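Local coordinates for protein cysteine synthase (Fusobacterium nucleatum subsp. nucleatum strain ATCC 25586, PDB 5XEM) that produces hydrogen sulfide and probably makes L-cysteine from O-acetyl-L-serine and sulfide, using a pyridoxal phosphate cofactor, at residues 50-55 with 152-157; 56-61 with 86-91; 133-136 with 140-143. One frame throughout, in Å; residues are numbered along the deposited sequence.

Contact 1 of 3, residues 50-55 with 152-157; sequences ALKMIE and NPKAHY
Lys52 reaches from helix 46-60 across Ala155 to Lys154 on helix 151-167. Its CB meets the methyl of Ala155, with Lys52 CB 4.0 Å from Ala155 CB. CG is anti to the backbone N (chi1 -168°), and the chain runs extended out over the other helix until it bends at chi4. CD rests on the backbone of Ala155, 3.8 Å from Ala155 CA and as near to Ala155 N. CE meets the end of Lys154: Lys52 CE to Lys154 NZ is 3.2 Å. The bend at chi4 turns the ammonium off the line of the chain.

The two lysine chains cross at a slant. Lys154 is bent at its last two torsions, which brings its amine back toward the facing helix. Lys52 NZ and Lys154 NZ end 3.8 Å apart, close for like charges. Glu158, one turn further along helix 151-167 and outside the two segments, probably offsets this. Its carboxylate forms a salt bridge with Lys52 NZ and a long, weak ion pair with Lys154 NZ.

On the inner side the contact is looser. Met53 CG approaches the backbone of the other helix at Asn152 N, 4.4 Å away. The Asn152 amide is turned to other partners: its ND2 donates to Gln146 O and is also hydrogen-bonded to Thr181 OG1. Thr181 binds pyridoxal phosphate.

The helix axes pass 8.8 Å apart at 118°. Ala155 lies where the backbones approach, with Lys52 CA and Ala155 CA the nearest pair. This is helix-helix packing by apolar contact and aliphatic lysine stems. It joins the helix that starts at Lys46, the predicted cofactor-attachment lysine, to a helix whose first turn borders the cofactor site of this fold-type II enzyme family.

Contact 2 of 3, residues 56-61 with 86-91; sequences EAEKEG and AVKNYK. With CA (calcium ion), chain I.
The carboxylate of Glu58 is gripped by Lys88 and Tyr90. Lys88 NZ donates to both oxygens in a forked salt bridge, 3.1 Å to Glu58 OE1 and 3.2 Å to Glu58 OE2. Each oxygen uses its syn lone pair, so the ammonium sits in the mouth of the carboxylate. These two bonds should limit the rotation of the carboxylate. Tyr90 OH also donates to Glu58 OE2, at a very short 2.4 Å, a length that should be read with caution.

Glu58 and Lys88 come from opposite directions. Glu58 is extended beyond CG, while Lys88 bends only at its last torsion (chi4 -78°) to bring NZ to the acid. Glu58 OE2 lies at the edge of the Tyr90 ring, in its plane. The carboxylate itself stands nearly upright to that ring, with the planes 79° apart. Lys88 CB lies 3.7 Å above one face of the ring, offset toward the rim. One lysine therefore packs on the tyrosine and pairs with the same acid.

On another side of the helix end, Glu60 OE1 binds a calcium ion at 2.4 Å. Three waters also bind the ion, and one of them donates to Lys59 O.

Both helices finish here in Schellman motifs, with Gly61 and Asn89 at positive phi. The contact ties the C-terminal end of helix 46-60 to that of helix 76-88, at the protein surface. Ile54 of helix 46-60 packs on Lys88 and Tyr90. Beyond Tyr90 the chain enters strand 92-97, and Ala86 packs on Phe261 of the second subunit.

Contact 3 of 3, residues 133-136 with 140-143; sequences ELKK and KYFV. With ACT (acetate ion), chain F.
Lys135 lays its aliphatic chain over one face of the Tyr141 ring. The two side chains cross at about a right angle. Lys135 CG stands 3.8 Å from the ring centroid and 19° off the ring normal, a CH-pi contact over the face. CB and CD extend it: Lys135 CB lies above the CZ side of the ring, and Lys135 CD comes within 3.4 Å of Tyr141 CE1. The lysine backbone joins in as well, with Lys135 O 3.3 Å from Tyr141 CE2. Tyr141 CG sits between the backbone N and the carbonyl carbon (chi1 59°), which directs the ring toward Lys135 on the helix.

Past the ring, Lys135 CD touches Val143 CG2 at 3.9 Å. The bend at chi3 (-66°) then carries CE and NZ on to an acetate ion. Lys135 NZ donates a hydrogen bond to acetate OXT, 2.6 Å away. Both methyls of Val143 lie against this acetate, and Asn145 ND2 is also hydrogen-bonded to it. The ion probably comes from the crystallisation liquor. Lys135 NZ has a protein partner too, a salt bridge to Glu132 on its own helix.

Tyr141 and Val143 point to the helix side of the strand, while Phe142 points away. The strand pairs through the backbone of Phe142 with Val68 and Ile70. Leu134 and Tyr141 both pack on Ile70, so helix and strand share that neighbour. A short connection leads from the helix into strand 141-142. The contact is the return half of a beta-alpha-beta crossover, from strand 114-118 through the helix to strand 141-142. These are the two outermost strands of the parallel sheet within the chain.

Overall arrangement
Contacts 1 and 2 share helix 46-60: contact 1 uses its middle and contact 2 its C-terminal end, with centres 13 Å apart. The centre of contact 3 lies about 15 Å from that of contact 2 and 21 Å from that of contact 1. Along the chain, contact 2 closes before contact 3 opens, and both fall between the two segments of contact 1. Contact 3 belongs to the parallel sheet of strands 68-72, 92-97, 114-118 and 141-142, while contacts 1 and 2 join helices to helices. Phe142 connects the groups: it packs on Ala57, and its ring also reaches Met53 O. The three run from near the cofactor site to the surface.

Contact 1 of 3, residues 50-55 with 152-157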
loop_
_atom_site.group_PDB
_atom_site.type_symbol
_atom_site.label_atom_id
_atom_site.label_comp_id
_atom_site.label_asym_id
_atom_site.label_seq_id
_atom_site.Cartn_x
_atom_site.Cartn_y
_atom_site.Cartn_z
ATOM N N ALA A 50 5.139 -14.782 6.918
ATOM C CA ALA A 50 6.015 -15.181 5.828
ATOM C C ALA A 50 7.483 -15.039 6.248
ATOM O O ALA A 50 8.285 -15.945 6.045
ATOM C CB ALA A 50 5.730 -14.349 4.583
ATOM N N LEU A 51 7.810 -13.886 6.825
ATOM C CA LEU A 51 9.171 -13.627 7.259
ATOM C C LEU A 51 9.592 -14.604 8.340
ATOM O O LEU A 51 10.653 -15.223 8.241
ATOM C CB LEU A 51 9.316 -12.222 7.798
ATOM C CG LEU A 51 10.739 -11.807 8.191
ATOM C CD1 LEU A 51 11.696 -11.953 7.011
ATOM C CD2 LEU A 51 10.732 -10.396 8.751
ATOM N N LYS A 52 8.785 -14.743 9.379
ATOM C CA LYS A 52 9.210 -15.608 10.464
ATOM C C LYS A 52 9.279 -17.082 10.061
ATOM O O LYS A 52 10.235 -17.778 10.439
ATOM C CB LYS A 52 8.365 -15.437 11.713
ATOM C CG LYS A 52 9.037 -16.141 12.905
ATOM C CD LYS A 52 8.442 -15.819 14.254
ATOM C CE LYS A 52 9.167 -16.537 15.385
ATOM N NZ LYS A 52 10.514 -15.988 15.660
ATOM N N MET A 53 8.292 -17.569 9.303
ATOM C CA MET A 53 8.338 -18.962 8.843
ATOM C C MET A 53 9.572 -19.216 7.997
ATOM O O MET A 53 10.249 -20.265 8.158
ATOM C CB MET A 53 7.068 -19.349 8.086
ATOM C CG MET A 53 5.842 -19.388 8.972
ATOM S SD MET A 53 4.380 -20.080 8.161
ATOM C CE MET A 53 4.083 -18.877 6.852
ATOM N N ILE A 54 9.907 -18.266 7.119
ATOM C CA ILE A 54 11.069 -18.464 6.255
ATOM C C ILE A 54 12.364 -18.361 7.050
ATOM O O ILE A 54 13.232 -19.229 6.933
ATOM C CB ILE A 54 11.100 -17.495 5.046
ATOM C CG1 ILE A 54 9.978 -17.829 4.070
ATOM C CG2 ILE A 54 12.459 -17.569 4.330
ATOM C CD1 ILE A 54 9.944 -19.244 3.558
ATOM N N GLU A 55 12.484 -17.314 7.860
ATOM C CA GLU A 55 13.712 -17.100 8.634
ATOM C C GLU A 55 13.990 -18.257 9.597
ATOM O O GLU A 55 15.132 -18.739 9.652
ATOM C CB GLU A 55 13.679 -15.796 9.375
ATOM C CG GLU A 55 13.930 -14.600 8.483
ATOM C CD GLU A 55 14.091 -13.337 9.289
ATOM O OE1 GLU A 55 13.596 -13.226 10.434
ATOM O OE2 GLU A 55 14.714 -12.418 8.735
ATOM N N ASN A 152 3.672 -18.930 12.761
ATOM C CA ASN A 152 2.550 -18.019 12.452
ATOM C C ASN A 152 2.096 -17.268 13.733
ATOM O O ASN A 152 2.389 -16.067 13.896
ATOM C CB ASN A 152 1.464 -18.822 11.682
ATOM C CG ASN A 152 0.148 -18.113 11.544
ATOM O OD1 ASN A 152 -0.070 -16.999 12.051
ATOM N ND2 ASN A 152 -0.778 -18.791 10.851
ATOM N N PRO A 153 1.460 -17.961 14.692
ATOM C CA PRO A 153 1.086 -17.213 15.907
ATOM C C PRO A 153 2.272 -16.602 16.664
ATOM O O PRO A 153 2.144 -15.507 17.239
ATOM C CB PRO A 153 0.338 -18.244 16.770
ATOM C CG PRO A 153 0.660 -19.560 16.185
ATOM C CD PRO A 153 0.981 -19.349 14.722
ATOM N N LYS A 154 3.432 -17.262 16.666
ATOM C CA LYS A 154 4.585 -16.659 17.378
ATOM C C LYS A 154 5.060 -15.311 16.795
ATOM O O LYS A 154 5.535 -14.471 17.531
ATOM C CB LYS A 154 5.772 -17.610 17.464
ATOM C CG LYS A 154 5.489 -18.783 18.389
ATOM C CD LYS A 154 6.614 -19.818 18.465
ATOM C CE LYS A 154 7.900 -19.193 18.956
ATOM N NZ LYS A 154 8.453 -18.393 17.833
ATOM N N ALA A 155 4.929 -15.107 15.486
ATOM C CA ALA A 155 5.292 -13.835 14.872
ATOM C C ALA A 155 4.470 -12.700 15.492
ATOM O O ALA A 155 5.018 -11.665 15.869
ATOM C CB ALA A 155 5.092 -13.895 13.343
ATOM N N HIS A 156 3.178 -12.953 15.688
ATOM C CA HIS A 156 2.240 -11.960 16.244
ATOM C C HIS A 156 2.406 -11.825 17.748
ATOM O O HIS A 156 2.257 -10.741 18.308
ATOM C CB HIS A 156 0.813 -12.362 15.921
ATOM C CG HIS A 156 0.513 -12.360 14.419
ATOM N ND1 HIS A 156 0.467 -11.223 13.693
ATOM C CD2 HIS A 156 0.270 -13.403 13.539
ATOM C CE1 HIS A 156 0.199 -11.531 12.393
ATOM N NE2 HIS A 156 0.048 -12.871 12.309
ATOM N N TYR A 157 2.697 -12.946 18.398
ATOM C CA TYR A 157 3.025 -12.922 19.840
ATOM C C TYR A 157 4.222 -12.003 20.107
ATOM O O TYR A 157 4.206 -11.227 21.075
ATOM C CB TYR A 157 3.308 -14.344 20.284
ATOM C CG TYR A 157 3.743 -14.529 21.715
ATOM C CD1 TYR A 157 2.804 -14.747 22.715
ATOM C CD2 TYR A 157 5.103 -14.581 22.051
ATOM C CE1 TYR A 157 3.199 -14.962 24.035
ATOM C CE2 TYR A 157 5.511 -14.786 23.363
ATOM C CZ TYR A 157 4.550 -14.985 24.345
ATOM O OH TYR A 157 4.932 -15.206 25.649
#

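Contact 2 of 3, residues 56-61 with 86-91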
loop_
_atom_site.group_PDB
_atom_site.type_symbol
_atom_site.label_atom_id
_atom_site.label_comp_id
_atom_site.label_asym_id
_atom_site.label_seq_id
_atom_site.Cartn_x
_atom_site.Cartn_y
_atom_site.Cartn_z
ATOM N N GLU A 56 12.959 -18.746 10.287
ATOM C CA GLU A 56 13.169 -19.891 11.180
ATOM C C GLU A 56 13.594 -21.154 10.404
ATOM O O GLU A 56 14.485 -21.877 10.858
ATOM C CB GLU A 56 11.959 -20.145 12.090
ATOM C CG GLU A 56 11.706 -19.079 13.175
ATOM C CD GLU A 56 12.945 -18.718 13.985
ATOM O OE1 GLU A 56 13.681 -19.629 14.397
ATOM O OE2 GLU A 56 13.204 -17.524 14.228
ATOM N N ALA A 57 12.999 -21.435 9.241
ATOM C CA ALA A 57 13.361 -22.606 8.434
ATOM C C ALA A 57 14.780 -22.461 7.865
ATOM O O ALA A 57 15.541 -23.438 7.774
ATOM C CB ALA A 57 12.348 -22.837 7.297
ATOM N N GLU A 58 15.168 -21.241 7.530
ATOM C CA GLU A 58 16.563 -20.981 7.144
ATOM C C GLU A 58 17.521 -21.403 8.247
ATOM O O GLU A 58 18.506 -22.138 7.996
ATOM C CB GLU A 58 16.749 -19.489 6.833
ATOM C CG GLU A 58 16.201 -19.094 5.479
ATOM C CD GLU A 58 16.339 -17.603 5.182
ATOM O OE1 GLU A 58 16.308 -16.799 6.129
ATOM O OE2 GLU A 58 16.514 -17.239 4.004
ATOM N N LYS A 59 17.240 -20.944 9.458
ATOM C CA LYS A 59 18.091 -21.237 10.619
ATOM C C LYS A 59 18.114 -22.720 10.953
ATOM O O LYS A 59 19.160 -23.249 11.392
ATOM C CB LYS A 59 17.627 -20.445 11.831
ATOM C CG LYS A 59 17.840 -18.941 11.759
ATOM C CD LYS A 59 17.034 -18.313 12.897
ATOM C CE LYS A 59 17.180 -16.810 13.018
ATOM N NZ LYS A 59 16.883 -16.133 11.729
ATOM N N GLU A 60 16.991 -23.408 10.696
ATOM C CA GLU A 60 16.910 -24.860 10.866
ATOM C C GLU A 60 17.686 -25.651 9.829
ATOM O O GLU A 60 17.906 -26.864 10.006
ATOM C CB GLU A 60 15.442 -25.320 10.844
ATOM C CG GLU A 60 14.603 -24.846 12.003
ATOM C CD GLU A 60 14.841 -25.666 13.276
ATOM O OE1 GLU A 60 16.008 -25.778 13.711
ATOM O OE2 GLU A 60 13.865 -26.206 13.830
ATOM N N GLY A 61 18.060 -25.012 8.721
ATOM C CA GLY A 61 18.682 -25.715 7.625
ATOM C C GLY A 61 17.706 -26.400 6.699
ATOM O O GLY A 61 18.101 -27.242 5.914
ATOM N N ALA A 86 11.324 -13.066 -3.462
ATOM C CA ALA A 86 11.948 -12.245 -4.474
ATOM C C ALA A 86 13.289 -11.669 -3.968
ATOM O O ALA A 86 14.297 -11.786 -4.676
ATOM C CB ALA A 86 11.016 -11.124 -4.949
ATOM N N VAL A 87 13.291 -11.083 -2.765
ATOM C CA VAL A 87 14.490 -10.486 -2.138
ATOM C C VAL A 87 15.571 -11.565 -1.923
ATOM O O VAL A 87 16.772 -11.366 -2.201
ATOM C CB VAL A 87 14.128 -9.852 -0.767
ATOM C CG1 VAL A 87 15.371 -9.457 0.014
ATOM C CG2 VAL A 87 13.220 -8.654 -0.954
ATOM N N LYS A 88 15.139 -12.704 -1.406
ATOM C CA LYS A 88 16.054 -13.813 -1.039
ATOM C C LYS A 88 16.427 -14.768 -2.187
ATOM O O LYS A 88 17.241 -15.697 -2.000
ATOM C CB LYS A 88 15.416 -14.597 0.117
ATOM C CG LYS A 88 15.361 -13.834 1.435
ATOM C CD LYS A 88 14.672 -14.656 2.519
ATOM C CE LYS A 88 14.742 -13.962 3.886
ATOM N NZ LYS A 88 16.081 -14.128 4.522
ATOM N N ASN A 89 15.822 -14.584 -3.351
ATOM C CA ASN A 89 16.042 -15.428 -4.536
ATOM C C ASN A 89 15.663 -16.904 -4.354
ATOM O O ASN A 89 16.383 -17.790 -4.817
ATOM C CB ASN A 89 17.504 -15.328 -5.003
ATOM C CG ASN A 89 17.841 -13.952 -5.512
ATOM O OD1 ASN A 89 17.139 -13.423 -6.359
ATOM N ND2 ASN A 89 18.893 -13.352 -4.972
ATOM N N TYR A 90 14.572 -17.171 -3.649
ATOM C CA TYR A 90 14.044 -18.527 -3.575
ATOM C C TYR A 90 12.935 -18.719 -4.589
ATOM O O TYR A 90 12.094 -17.827 -4.771
ATOM C CB TYR A 90 13.489 -18.799 -2.167
ATOM C CG TYR A 90 14.476 -18.700 -1.021
ATOM C CD1 TYR A 90 15.763 -19.169 -1.143
ATOM C CD2 TYR A 90 14.077 -18.216 0.227
ATOM C CE1 TYR A 90 16.653 -19.108 -0.084
ATOM C CE2 TYR A 90 14.956 -18.157 1.306
ATOM C CZ TYR A 90 16.249 -18.614 1.134
ATOM O OH TYR A 90 17.156 -18.577 2.158
ATOM N N LYS A 91 12.879 -19.902 -5.186
ATOM C CA LYS A 91 11.776 -20.281 -6.076
ATOM C C LYS A 91 10.532 -20.612 -5.241
ATOM O O LYS A 91 10.624 -21.417 -4.308
ATOM C CB LYS A 91 12.183 -21.473 -6.907
ATOM C CG LYS A 91 11.145 -22.005 -7.874
ATOM C CD LYS A 91 11.734 -23.159 -8.669
ATOM C CE LYS A 91 10.689 -23.970 -9.421
ATOM N NZ LYS A 91 11.321 -24.975 -10.318
HETATM CA CA CA I . 17.749 -25.171 15.240
HETATM O O HOH W 1 19.483 -25.175 13.342
HETATM O O HOH W 2 16.027 -25.690 16.571
HETATM O O HOH W 3 17.058 -22.876 14.587
#

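Contact 3 of 3, residues 133-136 with 140-143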
loop_
_atom_site.group_PDB
_atom_site.type_symbol
_atom_site.label_atom_id
_atom_site.label_comp_id
_atom_site.label_asym_id
_atom_site.label_seq_id
_atom_site.Cartn_x
_atom_site.Cartn_y
_atom_site.Cartn_z
ATOM N N GLU A 133 0.846 -33.398 -4.745
ATOM C CA GLU A 133 1.308 -33.525 -6.118
ATOM C C GLU A 133 2.550 -32.660 -6.418
ATOM O O GLU A 133 3.505 -33.124 -7.023
ATOM C CB GLU A 133 0.115 -33.140 -7.001
ATOM C CG GLU A 133 0.239 -33.198 -8.502
ATOM C CD GLU A 133 -1.105 -32.841 -9.154
ATOM O OE1 GLU A 133 -2.165 -33.288 -8.655
ATOM O OE2 GLU A 133 -1.104 -32.076 -10.140
ATOM N N LEU A 134 2.566 -31.413 -5.979
ATOM C CA LEU A 134 3.736 -30.572 -6.223
ATOM C C LEU A 134 4.990 -31.124 -5.507
ATOM O O LEU A 134 6.102 -31.018 -6.023
ATOM C CB LEU A 134 3.455 -29.141 -5.800
ATOM C CG LEU A 134 2.234 -28.475 -6.450
ATOM C CD1 LEU A 134 2.135 -27.025 -6.002
ATOM C CD2 LEU A 134 2.304 -28.595 -7.969
ATOM N N LYS A 135 4.806 -31.719 -4.331
ATOM C CA LYS A 135 5.950 -32.245 -3.561
ATOM C C LYS A 135 6.663 -33.407 -4.254
ATOM O O LYS A 135 7.892 -33.536 -4.168
ATOM C CB LYS A 135 5.512 -32.618 -2.136
ATOM C CG LYS A 135 5.217 -31.389 -1.310
ATOM C CD LYS A 135 4.952 -31.675 0.171
ATOM C CE LYS A 135 3.696 -32.465 0.428
ATOM N NZ LYS A 135 3.284 -32.548 1.860
ATOM N N LYS A 136 5.902 -34.243 -4.962
ATOM C CA LYS A 136 6.474 -35.388 -5.686
ATOM C C LYS A 136 7.394 -34.971 -6.850
ATOM O O LYS A 136 8.295 -35.715 -7.230
ATOM C CB LYS A 136 5.356 -36.333 -6.177
ATOM C CG LYS A 136 4.487 -36.863 -5.045
ATOM C CD LYS A 136 3.516 -37.968 -5.465
ATOM C CE LYS A 136 2.583 -38.323 -4.300
ATOM N NZ LYS A 136 1.839 -39.606 -4.489
ATOM N N LYS A 140 13.990 -30.784 -3.656
ATOM C CA LYS A 140 14.177 -30.065 -2.386
ATOM C C LYS A 140 12.997 -29.098 -2.237
ATOM O O LYS A 140 12.732 -28.323 -3.160
ATOM C CB LYS A 140 15.478 -29.247 -2.401
ATOM C CG LYS A 140 16.789 -30.043 -2.435
ATOM C CD LYS A 140 17.903 -29.119 -1.965
ATOM C CE LYS A 140 19.290 -29.705 -2.030
ATOM N NZ LYS A 140 20.202 -28.573 -1.675
ATOM N N TYR A 141 12.289 -29.144 -1.110
ATOM C CA TYR A 141 11.193 -28.212 -0.876
ATOM C C TYR A 141 11.009 -27.962 0.601
ATOM O O TYR A 141 11.512 -28.720 1.442
ATOM C CB TYR A 141 9.892 -28.695 -1.522
ATOM C CG TYR A 141 9.412 -30.032 -1.032
ATOM C CD1 TYR A 141 8.757 -30.140 0.172
ATOM C CD2 TYR A 141 9.617 -31.204 -1.785
ATOM C CE1 TYR A 141 8.324 -31.365 0.635
ATOM C CE2 TYR A 141 9.167 -32.432 -1.340
ATOM C CZ TYR A 141 8.538 -32.506 -0.119
ATOM O OH TYR A 141 8.096 -33.715 0.354
ATOM N N PHE A 142 10.304 -26.865 0.899
ATOM C CA PHE A 142 9.872 -26.560 2.223
ATOM C C PHE A 142 8.427 -26.058 2.109
ATOM O O PHE A 142 8.161 -25.163 1.310
ATOM C CB PHE A 142 10.753 -25.465 2.834
ATOM C CG PHE A 142 10.277 -24.983 4.162
ATOM C CD1 PHE A 142 10.337 -25.814 5.261
ATOM C CD2 PHE A 142 9.743 -23.707 4.324
ATOM C CE1 PHE A 142 9.868 -25.408 6.497
ATOM C CE2 PHE A 142 9.309 -23.280 5.577
ATOM C CZ PHE A 142 9.355 -24.151 6.660
ATOM N N VAL A 143 7.528 -26.605 2.910
ATOM C CA VAL A 143 6.146 -26.081 2.982
ATOM C C VAL A 143 6.028 -25.312 4.271
ATOM O O VAL A 143 6.108 -25.924 5.315
ATOM C CB VAL A 143 5.122 -27.243 2.975
ATOM C CG1 VAL A 143 3.671 -26.697 3.058
ATOM C CG2 VAL A 143 5.324 -28.093 1.733
HETATM C C ACT F . 2.363 -29.997 4.208
HETATM O O ACT F . 2.616 -29.500 5.307
HETATM O OXT ACT F . 3.252 -30.518 3.523
HETATM C CH3 ACT F . 0.942 -29.961 3.719
#